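Local coordinates for Ras-related protein Rab-21 (PDB 1Z08), which belongs to the Rab branch of the Ras family of small GTPases and holds a phosphoaminophosphonic acid-guanylate ester and a magnesium ion in its P-loop fold, at residues Leu22-Arg25 / Tyr26-Lys30; Leu161-Cys164 / Lys165-Glu169. The protein carries 1 engineered substitution. All coordinates share one frame; numbering follows the deposited sequence.

Contact 1: residues Leu22-Arg25 / Tyr26-Lys30; sequences LVLR and YCENK
The carbonyls of Leu22, Val23 and Leu24 accept the N-H groups of Tyr26, Cys27 and Glu28, the i to i+4 bonds of the last turns of helix 19-28. This helix follows the P-loop in the Ras-family fold. Cys27 N to Val23 O and Glu28 N to Leu24 O are both 2.8 Å, whereas the final bond, Asn29 N to Arg25 O, is weak, with an angle of only 126° at the hydrogen. Asn29 has left the helix with positive phi (50°), which carries Lys30 back beside the last turn, where its O meets Leu24 CG at 3.4 Å.

On the side-chain level, Leu24 CD1 lies across the base of Glu28, 3.9 Å from its CB, and Val23 CG1 touches Cys27 SG. The Arg25 chain bends at chi2 and chi3 (65° and 83°), which brings the NH1 edge of its guanidinium to Asn29 OD1, while Lys30 C lies above one face, toward its rim. Arg25 NE binds Ala150 O and NH2, weakly, Lys151 O, fixing the group to the loop before helix 156-168; Tyr26 stacks on Phe160 of that helix. Within this turn, Arg25 NH1 donates to Asn29 OD1, 3.1 Å, with the nitrogen well above the amide's carbonyl plane.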
loop_
_atom_site.group_PDB
_atom_site.type_symbol
_atom_site.label_atom_id
_atom_site.label_comp_id
_atom_site.label_asym_id
_atom_site.label_seq_id
_atom_site.Cartn_x
_atom_site.Cartn_y
_atom_site.Cartn_z
ATOM N N LEU A 22 0.371 7.227 4.753
ATOM C CA LEU A 22 -0.012 7.176 3.340
ATOM C C LEU A 22 -1.485 7.539 3.163
ATOM O O LEU A 22 -1.825 8.357 2.308
ATOM C CB LEU A 22 0.287 5.802 2.724
ATOM C CG LEU A 22 1.763 5.479 2.446
ATOM C CD1 LEU A 22 1.940 4.006 2.118
ATOM C CD2 LEU A 22 2.336 6.339 1.333
ATOM N N VAL A 23 -2.345 6.945 3.988
ATOM C CA VAL A 23 -3.788 7.175 3.904
ATOM C C VAL A 23 -4.140 8.615 4.297
ATOM O O VAL A 23 -4.891 9.293 3.589
ATOM C CB VAL A 23 -4.586 6.171 4.775
ATOM C CG1 VAL A 23 -6.092 6.377 4.590
ATOM C CG2 VAL A 23 -4.210 4.733 4.434
ATOM N N LEU A 24 -3.581 9.083 5.412
ATOM C CA LEU A 24 -3.841 10.443 5.887
ATOM C C LEU A 24 -3.438 11.496 4.854
ATOM O O LEU A 24 -4.197 12.432 4.593
ATOM C CB LEU A 24 -3.157 10.704 7.236
ATOM C CG LEU A 24 -3.296 12.095 7.872
ATOM C CD1 LEU A 24 -4.739 12.408 8.267
ATOM C CD2 LEU A 24 -2.373 12.220 9.077
ATOM N N ARG A 25 -2.255 11.335 4.260
ATOM C CA ARG A 25 -1.799 12.249 3.215
ATOM C C ARG A 25 -2.739 12.223 2.007
ATOM O O ARG A 25 -3.096 13.271 1.478
ATOM C CB ARG A 25 -0.359 11.934 2.785
ATOM C CG ARG A 25 0.163 12.784 1.622
ATOM C CD ARG A 25 0.280 14.260 1.995
ATOM N NE ARG A 25 1.526 14.556 2.697
ATOM C CZ ARG A 25 1.810 15.725 3.265
ATOM N NH1 ARG A 25 0.932 16.725 3.225
ATOM N NH2 ARG A 25 2.973 15.899 3.877
ATOM N N TYR A 26 -3.142 11.025 1.589
ATOM C CA TYR A 26 -4.021 10.865 0.425
ATOM C C TYR A 26 -5.433 11.420 0.662
ATOM O O TYR A 26 -6.020 12.038 -0.231
ATOM C CB TYR A 26 -4.087 9.391 0.011
ATOM C CG TYR A 26 -4.773 9.125 -1.317
ATOM C CD1 TYR A 26 -4.368 9.774 -2.485
ATOM C CD2 TYR A 26 -5.815 8.200 -1.408
ATOM C CE1 TYR A 26 -4.996 9.522 -3.706
ATOM C CE2 TYR A 26 -6.443 7.939 -2.621
ATOM C CZ TYR A 26 -6.033 8.603 -3.765
ATOM O OH TYR A 26 -6.658 8.338 -4.966
ATOM N N CYS A 27 -5.963 11.210 1.865
ATOM C CA CYS A 27 -7.351 11.560 2.176
ATOM C C CYS A 27 -7.542 12.974 2.729
ATOM O O CYS A 27 -8.555 13.617 2.443
ATOM C CB CYS A 27 -7.957 10.544 3.149
ATOM S SG CYS A 27 -8.176 8.891 2.470
ATOM N N GLU A 28 -6.583 13.449 3.522
ATOM C CA GLU A 28 -6.720 14.739 4.208
ATOM C C GLU A 28 -5.589 15.726 3.913
ATOM O O GLU A 28 -5.612 16.864 4.397
ATOM C CB GLU A 28 -6.842 14.532 5.723
ATOM C CG GLU A 28 -8.045 13.698 6.173
ATOM C CD GLU A 28 -9.389 14.361 5.897
ATOM O OE1 GLU A 28 -9.459 15.610 5.851
ATOM O OE2 GLU A 28 -10.385 13.624 5.740
ATOM N N ASN A 29 -4.611 15.292 3.119
ATOM C CA ASN A 29 -3.397 16.070 2.839
ATOM C C ASN A 29 -2.717 16.600 4.111
ATOM O O ASN A 29 -2.357 17.776 4.206
ATOM C CB ASN A 29 -3.675 17.194 1.825
ATOM C CG ASN A 29 -2.405 17.858 1.321
ATOM O OD1 ASN A 29 -1.366 17.211 1.162
ATOM N ND2 ASN A 29 -2.482 19.161 1.066
ATOM N N LYS A 30 -2.561 15.713 5.091
ATOM C CA LYS A 30 -1.874 16.044 6.336
ATOM C C LYS A 30 -0.808 14.988 6.623
ATOM O O LYS A 30 -0.899 13.860 6.130
ATOM C CB LYS A 30 -2.866 16.153 7.502
ATOM C CG LYS A 30 -3.911 17.265 7.359
ATOM C CD LYS A 30 -4.716 17.432 8.645
ATOM C CE LYS A 30 -5.682 18.611 8.569
ATOM N NZ LYS A 30 -6.929 18.275 7.826
HETATM O O HOH W 1 -3.102 14.842 -0.676
#

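Contact 2: residues Leu161-Cys164 / Lys165-Glu169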
loop_
_atom_site.group_PDB
_atom_site.type_symbol
_atom_site.label_atom_id
_atom_site.label_comp_id
_atom_site.label_asym_id
_atom_site.label_seq_id
_atom_site.Cartn_x
_atom_site.Cartn_y
_atom_site.Cartn_z
ATOM N N LEU A 161 -4.043 5.833 -8.077
ATOM C CA LEU A 161 -4.561 5.923 -9.445
ATOM C C LEU A 161 -4.233 4.662 -10.240
ATOM O O LEU A 161 -5.105 4.100 -10.903
ATOM C CB LEU A 161 -4.023 7.170 -10.166
ATOM C CG LEU A 161 -4.395 7.362 -11.647
ATOM C CD1 LEU A 161 -5.891 7.591 -11.823
ATOM C CD2 LEU A 161 -3.607 8.508 -12.272
ATOM N N ASP A 162 -2.980 4.216 -10.158
ATOM C CA ASP A 162 -2.541 3.022 -10.874
ATOM C C ASP A 162 -3.227 1.763 -10.348
ATOM O O ASP A 162 -3.629 0.904 -11.132
ATOM C CB ASP A 162 -1.019 2.863 -10.814
ATOM C CG ASP A 162 -0.491 1.922 -11.885
ATOM O OD1 ASP A 162 0.159 0.915 -11.531
ATOM O OD2 ASP A 162 -0.739 2.185 -13.082
ATOM N N LEU A 163 -3.367 1.663 -9.027
ATOM C CA LEU A 163 -4.050 0.522 -8.413
ATOM C C LEU A 163 -5.495 0.427 -8.896
ATOM O O LEU A 163 -5.969 -0.659 -9.225
ATOM C CB LEU A 163 -3.970 0.580 -6.878
ATOM C CG LEU A 163 -4.646 -0.512 -6.029
ATOM C CD1 LEU A 163 -4.201 -1.920 -6.385
ATOM C CD2 LEU A 163 -4.401 -0.251 -4.559
ATOM N N CYS A 164 -6.172 1.573 -8.955
ATOM C CA CYS A 164 -7.545 1.658 -9.459
ATOM C C CYS A 164 -7.652 1.214 -10.918
ATOM O O CYS A 164 -8.571 0.476 -11.276
ATOM C CB CYS A 164 -8.089 3.077 -9.294
ATOM S SG CYS A 164 -8.503 3.519 -7.596
ATOM N N LYS A 165 -6.712 1.667 -11.749
ATOM C CA LYS A 165 -6.659 1.275 -13.160
ATOM C C LYS A 165 -6.507 -0.234 -13.307
ATOM O O LYS A 165 -7.179 -0.852 -14.130
ATOM C CB LYS A 165 -5.501 1.970 -13.878
ATOM C CG LYS A 165 -5.707 3.443 -14.152
ATOM C CD LYS A 165 -4.507 3.990 -14.913
ATOM C CE LYS A 165 -4.525 5.503 -14.987
ATOM N NZ LYS A 165 -3.277 6.007 -15.623
ATOM N N ARG A 166 -5.617 -0.813 -12.506
ATOM C CA ARG A 166 -5.365 -2.251 -12.533
ATOM C C ARG A 166 -6.558 -3.060 -12.013
ATOM O O ARG A 166 -6.832 -4.152 -12.515
ATOM C CB ARG A 166 -4.105 -2.590 -11.737
ATOM C CG ARG A 166 -2.800 -2.062 -12.333
ATOM C CD ARG A 166 -1.661 -2.132 -11.315
ATOM N NE ARG A 166 -1.425 -3.501 -10.855
ATOM C CZ ARG A 166 -0.924 -3.829 -9.667
ATOM N NH1 ARG A 166 -0.605 -2.889 -8.785
ATOM N NH2 ARG A 166 -0.758 -5.107 -9.352
ATOM N N MET A 167 -7.263 -2.525 -11.016
ATOM C CA MET A 167 -8.465 -3.185 -10.485
ATOM C C MET A 167 -9.653 -3.115 -11.451
ATOM O O MET A 167 -10.484 -4.029 -11.491
ATOM C CB MET A 167 -8.846 -2.627 -9.111
ATOM C CG MET A 167 -7.867 -3.005 -8.001
ATOM S SD MET A 167 -8.313 -2.405 -6.355
ATOM C CE MET A 167 -8.433 -0.636 -6.625
ATOM N N ILE A 168 -9.731 -2.026 -12.217
ATOM C CA ILE A 168 -10.735 -1.882 -13.275
ATOM C C ILE A 168 -10.464 -2.888 -14.399
ATOM O O ILE A 168 -11.398 -3.463 -14.965
ATOM C CB ILE A 168 -10.783 -0.430 -13.834
ATOM C CG1 ILE A 168 -11.376 0.530 -12.795
ATOM C CG2 ILE A 168 -11.593 -0.354 -15.138
ATOM C CD1 ILE A 168 -11.142 2.006 -13.098
ATOM N N GLU A 169 -9.182 -3.107 -14.694
ATOM C CA GLU A 169 -8.759 -4.006 -15.769
ATOM C C GLU A 169 -8.829 -5.495 -15.401
ATOM O O GLU A 169 -8.687 -6.356 -16.274
ATOM C CB GLU A 169 -7.352 -3.632 -16.251
HETATM O O HOH W 2 -1.295 4.881 -13.983
#
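Backbone hydrogen bonds run unbroken from Leu161 to Ile168: Lys165 N reaches Leu161 O at 3.0 Å, and Arg166, Met167 and Ile168 repeat the i to i+4 pattern on Asp162, Leu163 and Cys164. All four bonds are of similar length and straightness, as expected for a regular alpha-helix. Ile168 CG1 also lies close to the oxygen that its own N binds, 3.2 Å from Cys164 O.

The apolar contacts are made chiefly by Met167. Its chain bends at chi3 (-57°), turning CE back along the helix to lie 3.8 Å from Leu163 CG and 4.3 Å from Cys164 SG. This side of helix 156-168, the C-terminal helix of the Ras-like alpha/beta fold, rests on the central sheet: Leu163 and Met167 pack on strands 5-12 and 113-119, and Cys164 on strand 54-61. The extended Lys165 chain runs back past Leu161, CE 3.8 Å from Leu161 CG.

Polar and charged groups lie along another side. The Lys165 ammonium reaches a water, NZ to oxygen 2.8 Å, that in turn donates to Asp162 OD2. The two charges are thus bridged by water without touching. Asp162 OD1 approaches only the aliphatic part of Arg166, 3.6 Å from CD; Tyr146 OH bonds both Asp162 OD1 and Arg166 NH1, while Arg166 NH2 is held by Leu114 O.

Contact 1 comes first along the chain, in helix 19-28 just after the P-loop, and contact 2 near the chain's end, in helix 156-168. Their centres are about 19 Å apart and their nearest atoms about 5 Å, with no direct touch. The two helices nevertheless meet, because Leu22, Arg25 and Tyr26 of contact 1 touch Ile156 at the start of the later helix. Both also face the mixed sheet, sharing strand 54-61, onto which Val23, Tyr26, Cys164 and Met167 all pack. Contact 1 lies near the ligands, the Leu22 side chain about 6 Å from the phosphoaminophosphonic acid-guanylate ester and that of Val23 about 8 Å from the magnesium ion; residues 161-169 pack on strands of the sheet.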